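Local coordinates for general stress protein 26 (Bacillus anthracis, PDB 3EC6) that is of unknown function but belongs to the pyridoxamine 5'-phosphate oxidase-like family of flavin-binding proteins and binds flavin-adenine dinucleotide, at residues A[60-66]-A[78-84]; A[120-124]-A[135-139]; A[34-38]-A[95-101]. All blocks are in the same frame, centred on the assembly; numbering follows the deposited sequence. Where two conformers were deposited one is given.

In the fold
Interactions 1 and 2 sit side by side on one curled antiparallel sheet, their centres about 10 Å apart, because strand 77-87 of the first pairs with strand 113-126 of the second; both touch the same FAD. Interaction 3 lies across the chain's centre, about 18 Å from interaction 1 and about 23 Å from interaction 2 (centre to centre), where strand 27-38 meets the end of helix 90-96 beside the other FAD. Along the chain, interaction 1 is nested inside the loop that interaction 3 closes, and interaction 2 follows both. Interactions 1 and 2 meet the adenosine part of one FAD and interaction 3 the isoalloxazine of the other, and residues of both subunits bind each FAD.

Interaction 1. Residues A[60-66]-A[78-84]; sequences PNVHVLL and IEVEGLA. With FAD (flavin-adenine dinucleotide), chain B.
His-63 and Glu-79 meet diagonally across the two strands through a hydrogen bond from His-63 NE2 to Glu-79 OE1 of 2.9 Å; Glu-79 lies two residues along from Glu-81, the partner directly opposite His-63. The carboxylate oxygen lies at the edge of the imidazole, in the ring plane, and accepts the N-H on its anti side, about 31° out of the carboxylate plane. That same OE1 accepts a second bond from the adenosine ribose hydroxyl O2B of FAD at 3.0 Å, while Glu-79 OE2 receives O3B at 2.7 Å, so one carboxylate grips both hydroxyls of the sugar. The glutamate chain, extended beyond CG, reaches the sugar, and Leu-65 CD2 lies alongside Glu-79 CG at 3.5 Å. His-63 swings toward it with CG anti to the backbone N (chi1 -178°), and its ring also meets that of His-29 of the second subunit.

The pair is carried by an antiparallel beta hairpin of the split-barrel, FMN-binding type of fold. Val-64 with Val-80 and Leu-66 with Ile-78 are hydrogen-bonded pairs, bound in both directions; at Val-62 and Gly-82 the return bond, from Gly-82 N to Val-62 O, is weak at 3.3 Å. On the face away from the ribose, Val-64 CB packs against Val-80 CB at 3.9 Å, and Val-62 CG1 touches Ala-84 CB at 3.7 Å. Farther out, strand 17-24 flanks 61-66 and strand 113-126 flanks 78-84, while Ile-78 runs into Ile-8, Ile-11 and Ile-12 of helix 4-13.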
# COMPACT_ATOMS: atom_id res chain seq x y z
N PRO A 60 -3.20 5.72 15.78
CA PRO A 60 -3.47 4.29 15.71
C PRO A 60 -4.24 3.81 14.46
O PRO A 60 -4.46 2.60 14.30
CB PRO A 60 -4.36 4.04 16.95
CG PRO A 60 -5.11 5.28 17.14
CD PRO A 60 -4.11 6.43 16.71
N ASN A 61 -4.66 4.75 13.61
CA ASN A 61 -5.49 4.39 12.43
C ASN A 61 -4.62 3.80 11.36
O ASN A 61 -3.60 4.38 10.99
CB ASN A 61 -6.15 5.64 11.86
CG ASN A 61 -7.15 6.23 12.81
OD1 ASN A 61 -6.82 7.15 13.58
ND2 ASN A 61 -8.33 5.71 12.80
N VAL A 62 -5.02 2.62 10.90
CA VAL A 62 -4.24 1.93 9.84
C VAL A 62 -5.15 1.46 8.75
O VAL A 62 -6.36 1.43 8.88
CB VAL A 62 -3.47 0.70 10.41
CG1 VAL A 62 -2.51 1.16 11.51
CG2 VAL A 62 -4.42 -0.40 10.92
N HIS A 63 -4.55 1.14 7.62
CA HIS A 63 -5.31 0.69 6.45
C HIS A 63 -4.57 -0.53 5.91
O HIS A 63 -3.33 -0.56 5.90
CB HIS A 63 -5.32 1.83 5.43
CG HIS A 63 -6.11 1.53 4.20
ND1 HIS A 63 -5.56 0.83 3.14
CD2 HIS A 63 -7.41 1.73 3.90
CE1 HIS A 63 -6.48 0.69 2.20
NE2 HIS A 63 -7.62 1.23 2.63
N VAL A 64 -5.30 -1.56 5.51
CA VAL A 64 -4.73 -2.80 4.95
C VAL A 64 -5.33 -3.08 3.59
O VAL A 64 -6.51 -2.98 3.43
CB VAL A 64 -5.01 -3.99 5.90
CG1 VAL A 64 -4.56 -5.31 5.28
CG2 VAL A 64 -4.32 -3.78 7.24
N LEU A 65 -4.46 -3.43 2.63
CA LEU A 65 -4.86 -4.01 1.34
C LEU A 65 -4.37 -5.44 1.37
O LEU A 65 -3.19 -5.71 1.65
CB LEU A 65 -4.23 -3.29 0.13
CG LEU A 65 -4.61 -1.85 -0.02
CD1 LEU A 65 -3.77 -1.27 -1.15
CD2 LEU A 65 -6.09 -1.82 -0.46
N LEU A 66 -5.26 -6.40 1.10
CA LEU A 66 -4.86 -7.83 1.21
C LEU A 66 -5.64 -8.69 0.22
O LEU A 66 -6.84 -8.52 0.06
CB LEU A 66 -5.12 -8.35 2.64
CG LEU A 66 -4.77 -9.80 2.97
CD1 LEU A 66 -3.25 -9.98 2.96
CD2 LEU A 66 -5.30 -10.13 4.36
N ILE A 78 -9.43 -7.37 -0.38
CA ILE A 78 -10.14 -6.60 0.65
C ILE A 78 -9.35 -5.35 1.05
O ILE A 78 -8.12 -5.28 0.89
CB ILE A 78 -10.47 -7.41 1.93
CG1 ILE A 78 -9.19 -7.88 2.63
CG2 ILE A 78 -11.45 -8.60 1.63
CD1 ILE A 78 -9.51 -8.55 3.99
N GLU A 79 -10.07 -4.38 1.58
CA GLU A 79 -9.43 -3.22 2.20
C GLU A 79 -9.96 -3.19 3.61
O GLU A 79 -11.16 -3.41 3.83
CB GLU A 79 -9.96 -1.92 1.60
CG GLU A 79 -9.54 -1.59 0.28
CD GLU A 79 -9.99 -0.13 -0.01
OE1 GLU A 79 -9.85 0.77 0.88
OE2 GLU A 79 -10.49 0.09 -1.12
N VAL A 80 -9.10 -2.95 4.57
CA VAL A 80 -9.50 -2.95 5.98
C VAL A 80 -9.10 -1.62 6.59
O VAL A 80 -7.97 -1.19 6.40
CB VAL A 80 -8.82 -4.09 6.76
CG1 VAL A 80 -9.18 -4.04 8.24
CG2 VAL A 80 -9.06 -5.49 6.07
N GLU A 81 -10.04 -0.96 7.26
CA GLU A 81 -9.77 0.24 8.08
C GLU A 81 -10.00 -0.11 9.54
O GLU A 81 -11.00 -0.73 9.89
CB GLU A 81 -10.73 1.38 7.76
CG GLU A 81 -10.74 1.83 6.30
CD GLU A 81 -11.91 2.74 5.98
OE1 GLU A 81 -12.64 3.18 6.89
OE2 GLU A 81 -12.12 3.01 4.79
N GLY A 82 -9.05 0.24 10.40
CA GLY A 82 -9.27 -0.01 11.83
C GLY A 82 -8.14 0.60 12.64
O GLY A 82 -7.27 1.26 12.08
N LEU A 83 -8.20 0.42 13.96
CA LEU A 83 -7.15 0.88 14.88
C LEU A 83 -6.24 -0.26 15.28
O LEU A 83 -6.68 -1.39 15.50
CB LEU A 83 -7.78 1.53 16.12
CG LEU A 83 -8.23 2.99 15.99
CD1 LEU A 83 -9.39 3.16 15.01
CD2 LEU A 83 -8.60 3.56 17.35
N ALA A 84 -4.95 0.05 15.34
CA ALA A 84 -3.93 -0.90 15.69
C ALA A 84 -3.44 -0.69 17.12
O ALA A 84 -3.49 0.42 17.69
CB ALA A 84 -2.77 -0.71 14.70
PA FAD B . -12.98 5.99 -4.98
O1A FAD B . -13.04 7.51 -5.14
O2A FAD B . -13.75 5.24 -6.05
O5B FAD B . -13.67 5.50 -3.58
C5B FAD B . -13.50 4.14 -3.24
C4B FAD B . -12.81 4.20 -1.90
O4B FAD B . -13.77 4.64 -0.92
C3B FAD B . -12.30 2.81 -1.51
O3B FAD B . -10.89 2.70 -1.74
C2B FAD B . -12.78 2.67 -0.07
O2B FAD B . -11.76 3.08 0.83
C1B FAD B . -13.96 3.63 0.06
N9A FAD B . -15.25 2.94 -0.22
C8A FAD B . -15.42 1.83 -1.01
N7A FAD B . -16.73 1.48 -1.00
C5A FAD B . -17.41 2.36 -0.24
C6A FAD B . -18.76 2.44 0.08
N6A FAD B . -19.55 1.38 -0.16
N1A FAD B . -19.17 3.47 0.92
C2A FAD B . -18.25 4.39 1.42
N3A FAD B . -16.91 4.29 1.09
C4A FAD B . -16.49 3.29 0.27
N1 FAD B . -8.03 3.03 -10.62
C2 FAD B . -7.65 4.13 -11.36
O2 FAD B . -8.42 5.09 -11.33
N3 FAD B . -6.45 4.15 -12.05
C4 FAD B . -5.62 3.05 -12.05
O4 FAD B . -4.53 3.09 -12.68
C4X FAD B . -6.02 1.89 -11.35
N5 FAD B . -5.19 0.78 -11.36
C5X FAD B . -5.60 -0.35 -10.67
C6 FAD B . -4.75 -1.47 -10.73
C7 FAD B . -5.15 -2.60 -10.00
C7M FAD B . -4.25 -3.81 -10.06
C8 FAD B . -6.35 -2.61 -9.26
C8M FAD B . -6.79 -3.81 -8.44
C9 FAD B . -7.16 -1.47 -9.18
C9A FAD B . -6.78 -0.32 -9.91
N10 FAD B . -7.59 0.81 -9.87
C10 FAD B . -7.21 1.92 -10.62
C1' FAD B . -8.78 0.96 -8.99
C2' FAD B . -8.50 1.67 -7.66
O2' FAD B . -7.52 0.95 -6.90
C3' FAD B . -9.79 1.67 -6.84
O3' FAD B . -10.78 2.32 -7.65
C4' FAD B . -9.62 2.40 -5.51
O4' FAD B . -10.76 2.17 -4.62
C5' FAD B . -9.47 3.91 -5.75
O5' FAD B . -9.38 4.56 -4.49
P FAD B . -10.19 5.95 -4.40
O1P FAD B . -10.27 6.44 -2.96
O2P FAD B . -9.74 6.95 -5.42
O3P FAD B . -11.57 5.31 -4.88

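Interaction 2. Residues A[120-124]-A[135-139]; sequences PDTIY and EFLRL. With FAD (flavin-adenine dinucleotide), chain B.
Ile-123 and Leu-137 form the hydrogen-bonded pair at the centre of this short antiparallel hairpin, exchanging two backbone bonds, Ile-123 N to Leu-137 O at 2.9 Å and Leu-137 N to Ile-123 O at 2.8 Å. The strands run at 161° to each other, with Thr-122 opposite Arg-138 and Tyr-124 opposite Phe-136 as non-hydrogen-bonded pairs. A third bond, Leu-139 N to Asp-121 O, comes in above the carbonyl plane, 43° out of it, where the chain turns a corner; here Asp-121 and Thr-122 both face Glu-81 of the neighbouring strand, a classic beta bulge.

On the face of Ile-123 and Leu-137 both side chains lean on Ile-8 of helix 4-13. At the carboxy-terminal end Leu-139 CD1 bridges Ile-123 CD1 and the Pro-120 ring, the latter a tight fit at 3.4 Å from CG. The other face belongs to the aromatics. Tyr-124 and Phe-136 point the same way side by side, Phe-136 CB lying 3.6 Å from Tyr-124 CD1, but their rings are oblique, with centroids 6.0 Å apart. Phe-136 places CG between its backbone N and carbonyl carbon (chi1 57°), and its ring reaches outward to the adenine amino group, with Phe-136 CD2 3.5 Å from N6A of FAD. The adenine lies over one face of Tyr-124, whose CE1 approaches C5A to 3.4 Å, and Thr-122 CG2 backs the opposite face. Both rings thus meet the base by van der Waals contact, without a hydrogen bond from either to it, which suggests that they hold it mainly by shape and dispersion, Tyr-124 from over its ring face and Phe-136 near the amino group, while Glu-79 of the neighbouring strand supplies hydrogen bonds to the ribose.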
# COMPACT_ATOMS: atom_id res chain seq x y z
N PRO A 120 -10.58 -4.44 13.12
CA PRO A 120 -11.21 -3.79 11.98
C PRO A 120 -12.50 -3.05 12.39
O PRO A 120 -13.27 -3.54 13.23
CB PRO A 120 -11.58 -4.95 11.05
CG PRO A 120 -11.90 -6.10 12.08
CD PRO A 120 -10.81 -5.90 13.12
N ASP A 121 -12.69 -1.88 11.79
CA ASP A 121 -14.00 -1.22 11.88
C ASP A 121 -14.76 -1.51 10.62
O ASP A 121 -15.99 -1.71 10.69
CB ASP A 121 -13.84 0.30 12.07
CG ASP A 121 -13.33 0.64 13.48
OD1 ASP A 121 -13.82 0.06 14.43
OD2 ASP A 121 -12.32 1.40 13.63
N THR A 122 -14.09 -1.43 9.46
CA THR A 122 -14.79 -1.61 8.19
C THR A 122 -13.93 -2.52 7.30
O THR A 122 -12.71 -2.33 7.24
CB THR A 122 -15.03 -0.27 7.47
OG1 THR A 122 -15.64 0.63 8.41
CG2 THR A 122 -15.95 -0.44 6.24
N ILE A 123 -14.56 -3.53 6.69
CA ILE A 123 -13.84 -4.32 5.69
C ILE A 123 -14.60 -4.18 4.39
O ILE A 123 -15.81 -4.52 4.33
CB ILE A 123 -13.70 -5.79 6.08
CG1 ILE A 123 -12.93 -5.91 7.42
CG2 ILE A 123 -12.99 -6.57 4.92
CD1 ILE A 123 -12.71 -7.35 7.86
N TYR A 124 -13.93 -3.69 3.35
CA TYR A 124 -14.52 -3.59 2.02
C TYR A 124 -14.08 -4.79 1.20
O TYR A 124 -12.92 -5.16 1.22
CB TYR A 124 -14.00 -2.33 1.29
CG TYR A 124 -14.39 -1.07 1.96
CD1 TYR A 124 -15.67 -0.54 1.76
CD2 TYR A 124 -13.51 -0.41 2.81
CE1 TYR A 124 -16.06 0.64 2.39
CE2 TYR A 124 -13.90 0.79 3.46
CZ TYR A 124 -15.19 1.28 3.23
OH TYR A 124 -15.61 2.45 3.85
N GLU A 135 -18.85 -4.10 -1.53
CA GLU A 135 -19.72 -4.42 -0.41
C GLU A 135 -18.85 -4.20 0.80
O GLU A 135 -17.63 -4.24 0.70
CB GLU A 135 -20.13 -5.88 -0.42
CG GLU A 135 -20.83 -6.34 -1.70
CD GLU A 135 -20.68 -7.82 -1.87
OE1 GLU A 135 -21.36 -8.55 -1.10
OE2 GLU A 135 -19.90 -8.26 -2.75
N PHE A 136 -19.46 -3.97 1.93
CA PHE A 136 -18.62 -3.84 3.12
C PHE A 136 -19.29 -4.48 4.32
O PHE A 136 -20.53 -4.64 4.36
CB PHE A 136 -18.28 -2.37 3.37
CG PHE A 136 -19.49 -1.50 3.52
CD1 PHE A 136 -20.04 -1.25 4.78
CD2 PHE A 136 -20.10 -0.94 2.40
CE1 PHE A 136 -21.17 -0.44 4.91
CE2 PHE A 136 -21.24 -0.13 2.51
CZ PHE A 136 -21.78 0.12 3.76
N LEU A 137 -18.47 -4.82 5.30
CA LEU A 137 -18.86 -5.32 6.60
C LEU A 137 -18.43 -4.29 7.65
O LEU A 137 -17.27 -3.84 7.61
CB LEU A 137 -18.09 -6.63 6.85
CG LEU A 137 -18.41 -7.54 8.02
CD1 LEU A 137 -19.91 -7.95 8.04
CD2 LEU A 137 -17.54 -8.79 7.97
N ARG A 138 -19.33 -3.89 8.56
CA ARG A 138 -18.92 -3.09 9.72
C ARG A 138 -18.80 -4.04 10.90
O ARG A 138 -19.66 -4.91 11.13
CB ARG A 138 -19.87 -1.92 10.00
CG ARG A 138 -20.32 -1.23 8.72
CD ARG A 138 -20.55 0.29 8.85
NE ARG A 138 -21.42 0.65 9.96
CZ ARG A 138 -21.48 1.87 10.49
NH1 ARG A 138 -22.31 2.10 11.50
NH2 ARG A 138 -20.70 2.85 10.02
N LEU A 139 -17.69 -3.90 11.62
CA LEU A 139 -17.36 -4.77 12.73
C LEU A 139 -17.16 -3.90 13.96
O LEU A 139 -16.63 -2.79 13.87
CB LEU A 139 -16.09 -5.59 12.44
CG LEU A 139 -16.25 -6.54 11.24
CD1 LEU A 139 -14.96 -7.21 10.94
CD2 LEU A 139 -17.31 -7.61 11.50
OXT LEU A 139 -17.51 -4.30 15.07
PA FAD B . -12.98 5.99 -4.98
O1A FAD B . -13.04 7.51 -5.14
O2A FAD B . -13.75 5.24 -6.05
O5B FAD B . -13.67 5.50 -3.58
C5B FAD B . -13.50 4.14 -3.24
C4B FAD B . -12.81 4.20 -1.90
O4B FAD B . -13.77 4.64 -0.92
C3B FAD B . -12.30 2.81 -1.51
O3B FAD B . -10.89 2.70 -1.74
C2B FAD B . -12.78 2.67 -0.07
O2B FAD B . -11.76 3.08 0.83
C1B FAD B . -13.96 3.63 0.06
N9A FAD B . -15.25 2.94 -0.22
C8A FAD B . -15.42 1.83 -1.01
N7A FAD B . -16.73 1.48 -1.00
C5A FAD B . -17.41 2.36 -0.24
C6A FAD B . -18.76 2.44 0.08
N6A FAD B . -19.55 1.38 -0.16
N1A FAD B . -19.17 3.47 0.92
C2A FAD B . -18.25 4.39 1.42
N3A FAD B . -16.91 4.29 1.09
C4A FAD B . -16.49 3.29 0.27
N1 FAD B . -8.03 3.03 -10.62
C2 FAD B . -7.65 4.13 -11.36
O2 FAD B . -8.42 5.09 -11.33
N3 FAD B . -6.45 4.15 -12.05
C4 FAD B . -5.62 3.05 -12.05
O4 FAD B . -4.53 3.09 -12.68
C4X FAD B . -6.02 1.89 -11.35
N5 FAD B . -5.19 0.78 -11.36
C5X FAD B . -5.60 -0.35 -10.67
C6 FAD B . -4.75 -1.47 -10.73
C7 FAD B . -5.15 -2.60 -10.00
C7M FAD B . -4.25 -3.81 -10.06
C8 FAD B . -6.35 -2.61 -9.26
C8M FAD B . -6.79 -3.81 -8.44
C9 FAD B . -7.16 -1.47 -9.18
C9A FAD B . -6.78 -0.32 -9.91
N10 FAD B . -7.59 0.81 -9.87
C10 FAD B . -7.21 1.92 -10.62
C1' FAD B . -8.78 0.96 -8.99
C2' FAD B . -8.50 1.67 -7.66
O2' FAD B . -7.52 0.95 -6.90
C3' FAD B . -9.79 1.67 -6.84
O3' FAD B . -10.78 2.32 -7.65
C4' FAD B . -9.62 2.40 -5.51
O4' FAD B . -10.76 2.17 -4.62
C5' FAD B . -9.47 3.91 -5.75
O5' FAD B . -9.38 4.56 -4.49
P FAD B . -10.19 5.95 -4.40
O1P FAD B . -10.27 6.44 -2.96
O2P FAD B . -9.74 6.95 -5.42
O3P FAD B . -11.57 5.31 -4.88

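Interaction 3. Residues A[34-38]-A[95-101]; sequences MFFHE and KFWNNSL. With FAD (flavin-adenine dinucleotide), chain C; SO4 (sulfate ion), chain D.
Phe-36 lays its CB over the ring of Phe-96, 3.5 Å from that ring's centroid, and Phe-96 returns the contact with its own CB 3.8 Å from the centroid of the Phe-36 ring. These are reciprocal CH-pi contacts: the two side chains slide past each other in opposite directions, the planes only 17° from parallel but the rings barely overlapping. Asn-98 comes to the far end of Phe-36, at its edge, with ND2 3.4 Å from CZ. That amide is itself fixed, since ND2 donates to Phe-96 O at 3.1 Å, nearly in the amide plane. With CG set between the backbone N and carbonyl carbon (chi1 67°), its OD1 turns the other way and accepts from Ser-100 N, an Asx turn that opens the 3-10 segment.

In the split-barrel fold this joins strand 27-38 to the chain leaving helix 90-96, on the side where the isoalloxazine of FAD is bound. Met-34, a selenomethionine, lies between the flavin and the 3-10 segment: its SE rests 3.8 Å from Ser-100 CB, while its backbone N donates to flavin O4 at 3.1 Å and more weakly to N5, the redox-active nitrogen of flavins. Ser-100 OG in turn donates to a sulfate ion, probably from the crystallisation liquor, which Arg-103 also holds.

At the other end of the contact Lys-95, fully extended, forms a salt bridge to Glu-38, NZ to OE2 at 2.8 Å, using the anti lone pair of the carboxylate. Glu-38 CG meets the edge of the Phe-96 ring, and Tyr-43 of strand 41-47 packs its ring against that of Phe-96.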
# COMPACT_ATOMS: atom_id res chain seq x y z
N MSE A 34 3.44 -9.70 6.01
CA MSE A 34 2.66 -10.93 6.08
C MSE A 34 1.54 -10.78 7.10
O MSE A 34 1.77 -10.34 8.22
CB MSE A 34 3.56 -12.08 6.49
CG MSE A 34 4.63 -12.23 5.51
SE MSE A 34 5.78 -13.73 5.87
CE MSE A 34 4.60 -14.70 6.99
N PHE A 35 0.34 -11.20 6.74
CA PHE A 35 -0.79 -11.07 7.66
C PHE A 35 -1.30 -12.40 8.19
O PHE A 35 -1.60 -13.32 7.40
CB PHE A 35 -1.97 -10.33 6.95
CG PHE A 35 -1.72 -8.87 6.79
CD1 PHE A 35 -2.21 -7.96 7.72
CD2 PHE A 35 -0.94 -8.41 5.69
CE1 PHE A 35 -1.95 -6.55 7.55
CE2 PHE A 35 -0.67 -7.02 5.57
CZ PHE A 35 -1.17 -6.10 6.48
N PHE A 36 -1.48 -12.46 9.51
CA PHE A 36 -2.18 -13.58 10.17
C PHE A 36 -3.50 -13.10 10.71
O PHE A 36 -3.84 -11.94 10.58
CB PHE A 36 -1.31 -14.09 11.34
CG PHE A 36 0.09 -14.35 10.93
CD1 PHE A 36 0.43 -15.54 10.34
CD2 PHE A 36 1.05 -13.35 11.06
CE1 PHE A 36 1.76 -15.77 9.89
CE2 PHE A 36 2.39 -13.57 10.64
CZ PHE A 36 2.73 -14.77 10.06
N HIS A 37 -4.30 -13.99 11.30
CA HIS A 37 -5.60 -13.50 11.75
C HIS A 37 -6.21 -14.43 12.80
O HIS A 37 -5.81 -15.63 12.90
CB HIS A 37 -6.56 -13.37 10.56
CG HIS A 37 -7.14 -14.67 10.17
ND1 HIS A 37 -6.43 -15.60 9.45
CD2 HIS A 37 -8.35 -15.23 10.45
CE1 HIS A 37 -7.17 -16.69 9.31
NE2 HIS A 37 -8.34 -16.48 9.88
N GLU A 38 -7.11 -13.85 13.59
CA GLU A 38 -8.05 -14.60 14.41
C GLU A 38 -9.41 -14.04 14.10
O GLU A 38 -9.71 -12.90 14.44
CB GLU A 38 -7.70 -14.43 15.85
CG GLU A 38 -6.66 -15.46 16.22
CD GLU A 38 -6.61 -15.68 17.70
OE1 GLU A 38 -7.09 -14.79 18.45
OE2 GLU A 38 -6.09 -16.74 18.11
N LYS A 95 1.67 -19.00 18.09
CA LYS A 95 0.71 -19.51 17.09
C LYS A 95 1.11 -19.12 15.68
O LYS A 95 1.12 -19.95 14.76
CB LYS A 95 -0.71 -19.01 17.43
CG LYS A 95 -1.78 -19.47 16.46
CD LYS A 95 -3.18 -19.01 16.98
CE LYS A 95 -4.24 -19.23 15.94
NZ LYS A 95 -5.59 -19.11 16.64
N PHE A 96 1.52 -17.88 15.50
CA PHE A 96 1.77 -17.33 14.16
C PHE A 96 3.22 -17.52 13.74
O PHE A 96 3.52 -17.28 12.59
CB PHE A 96 1.37 -15.84 14.08
CG PHE A 96 -0.08 -15.62 14.37
CD1 PHE A 96 -1.03 -16.47 13.82
CD2 PHE A 96 -0.48 -14.54 15.16
CE1 PHE A 96 -2.40 -16.26 14.06
CE2 PHE A 96 -1.85 -14.32 15.43
CZ PHE A 96 -2.79 -15.19 14.91
N TRP A 97 4.10 -17.89 14.68
CA TRP A 97 5.53 -18.00 14.35
C TRP A 97 5.75 -18.94 13.16
O TRP A 97 5.12 -19.99 13.08
CB TRP A 97 6.38 -18.46 15.54
CG TRP A 97 7.79 -18.63 15.05
CD1 TRP A 97 8.40 -19.82 14.70
CD2 TRP A 97 8.76 -17.58 14.81
NE1 TRP A 97 9.68 -19.55 14.26
CE2 TRP A 97 9.93 -18.20 14.33
CE3 TRP A 97 8.75 -16.19 14.99
CZ2 TRP A 97 11.07 -17.47 13.98
CZ3 TRP A 97 9.91 -15.46 14.66
CH2 TRP A 97 11.06 -16.12 14.17
N ASN A 98 6.64 -18.59 12.25
CA ASN A 98 7.02 -19.50 11.16
C ASN A 98 8.35 -19.03 10.60
O ASN A 98 8.75 -17.88 10.89
CB ASN A 98 5.94 -19.57 10.07
CG ASN A 98 5.80 -18.28 9.33
OD1 ASN A 98 6.48 -18.04 8.32
ND2 ASN A 98 4.98 -17.37 9.86
N ASN A 99 8.99 -19.83 9.78
CA ASN A 99 10.39 -19.52 9.43
C ASN A 99 10.54 -18.34 8.45
O ASN A 99 11.63 -17.78 8.31
CB ASN A 99 11.14 -20.77 8.95
CG ASN A 99 11.40 -21.77 10.11
OD1 ASN A 99 11.33 -21.39 11.31
ND2 ASN A 99 11.71 -23.01 9.76
N SER A 100 9.45 -17.92 7.78
CA SER A 100 9.60 -16.77 6.92
C SER A 100 9.96 -15.54 7.74
O SER A 100 10.65 -14.63 7.23
CB SER A 100 8.31 -16.49 6.14
OG SER A 100 7.96 -17.68 5.43
N LEU A 101 9.53 -15.55 9.02
CA LEU A 101 9.81 -14.39 9.91
C LEU A 101 11.29 -14.26 10.30
O LEU A 101 11.70 -13.23 10.87
CB LEU A 101 8.90 -14.40 11.13
CG LEU A 101 7.40 -14.45 10.83
CD1 LEU A 101 6.68 -14.61 12.19
CD2 LEU A 101 7.02 -13.12 10.18
PA FAD C . 11.86 0.31 9.40
O1A FAD C . 11.59 0.65 10.86
O2A FAD C . 12.96 -0.73 9.21
O5B FAD C . 12.41 1.60 8.56
C5B FAD C . 12.51 1.45 7.16
C4B FAD C . 11.61 2.55 6.62
O4B FAD C . 12.27 3.81 6.84
C3B FAD C . 11.39 2.35 5.13
O3B FAD C . 10.10 1.78 4.88
C2B FAD C . 11.64 3.75 4.57
O2B FAD C . 10.42 4.47 4.46
C1B FAD C . 12.53 4.44 5.60
N9A FAD C . 13.97 4.27 5.27
C8A FAD C . 14.52 3.23 4.55
N7A FAD C . 15.86 3.43 4.45
C5A FAD C . 16.18 4.57 5.10
C6A FAD C . 17.41 5.20 5.28
N6A FAD C . 18.45 4.83 4.52
N1A FAD C . 17.43 6.39 5.99
C2A FAD C . 16.25 6.93 6.51
N3A FAD C . 15.03 6.28 6.32
C4A FAD C . 15.00 5.11 5.62
N1 FAD C . 8.72 -6.96 7.86
C2 FAD C . 8.22 -7.39 9.08
O2 FAD C . 8.74 -6.88 10.07
N3 FAD C . 7.19 -8.29 9.15
C4 FAD C . 6.64 -8.83 8.00
O4 FAD C . 5.69 -9.66 8.08
C4X FAD C . 7.18 -8.46 6.75
N5 FAD C . 6.65 -9.01 5.60
C5X FAD C . 7.19 -8.63 4.38
C6 FAD C . 6.65 -9.23 3.22
C7 FAD C . 7.17 -8.82 2.00
C7M FAD C . 6.60 -9.46 0.75
C8 FAD C . 8.20 -7.86 1.92
C8M FAD C . 8.78 -7.39 0.59
C9 FAD C . 8.70 -7.24 3.07
C9A FAD C . 8.20 -7.65 4.32
N10 FAD C . 8.69 -7.06 5.48
C10 FAD C . 8.19 -7.50 6.71
C1' FAD C . 9.67 -5.93 5.50
C2' FAD C . 9.01 -4.55 5.63
O2' FAD C . 8.11 -4.30 4.55
C3' FAD C . 10.12 -3.50 5.56
O3' FAD C . 11.05 -3.81 6.61
C4' FAD C . 9.57 -2.09 5.73
O4' FAD C . 10.56 -1.07 5.39
C5' FAD C . 9.11 -1.87 7.18
O5' FAD C . 8.66 -0.53 7.32
P FAD C . 9.10 0.18 8.70
O1P FAD C . 8.83 1.69 8.65
O2P FAD C . 8.60 -0.55 9.91
O3P FAD C . 10.66 -0.13 8.50
S SO4 D . 9.81 -18.59 2.74
O1 SO4 D . 10.62 -17.97 3.80
O2 SO4 D . 10.07 -17.87 1.48
O3 SO4 D . 10.18 -20.01 2.58
O4 SO4 D . 8.38 -18.61 3.04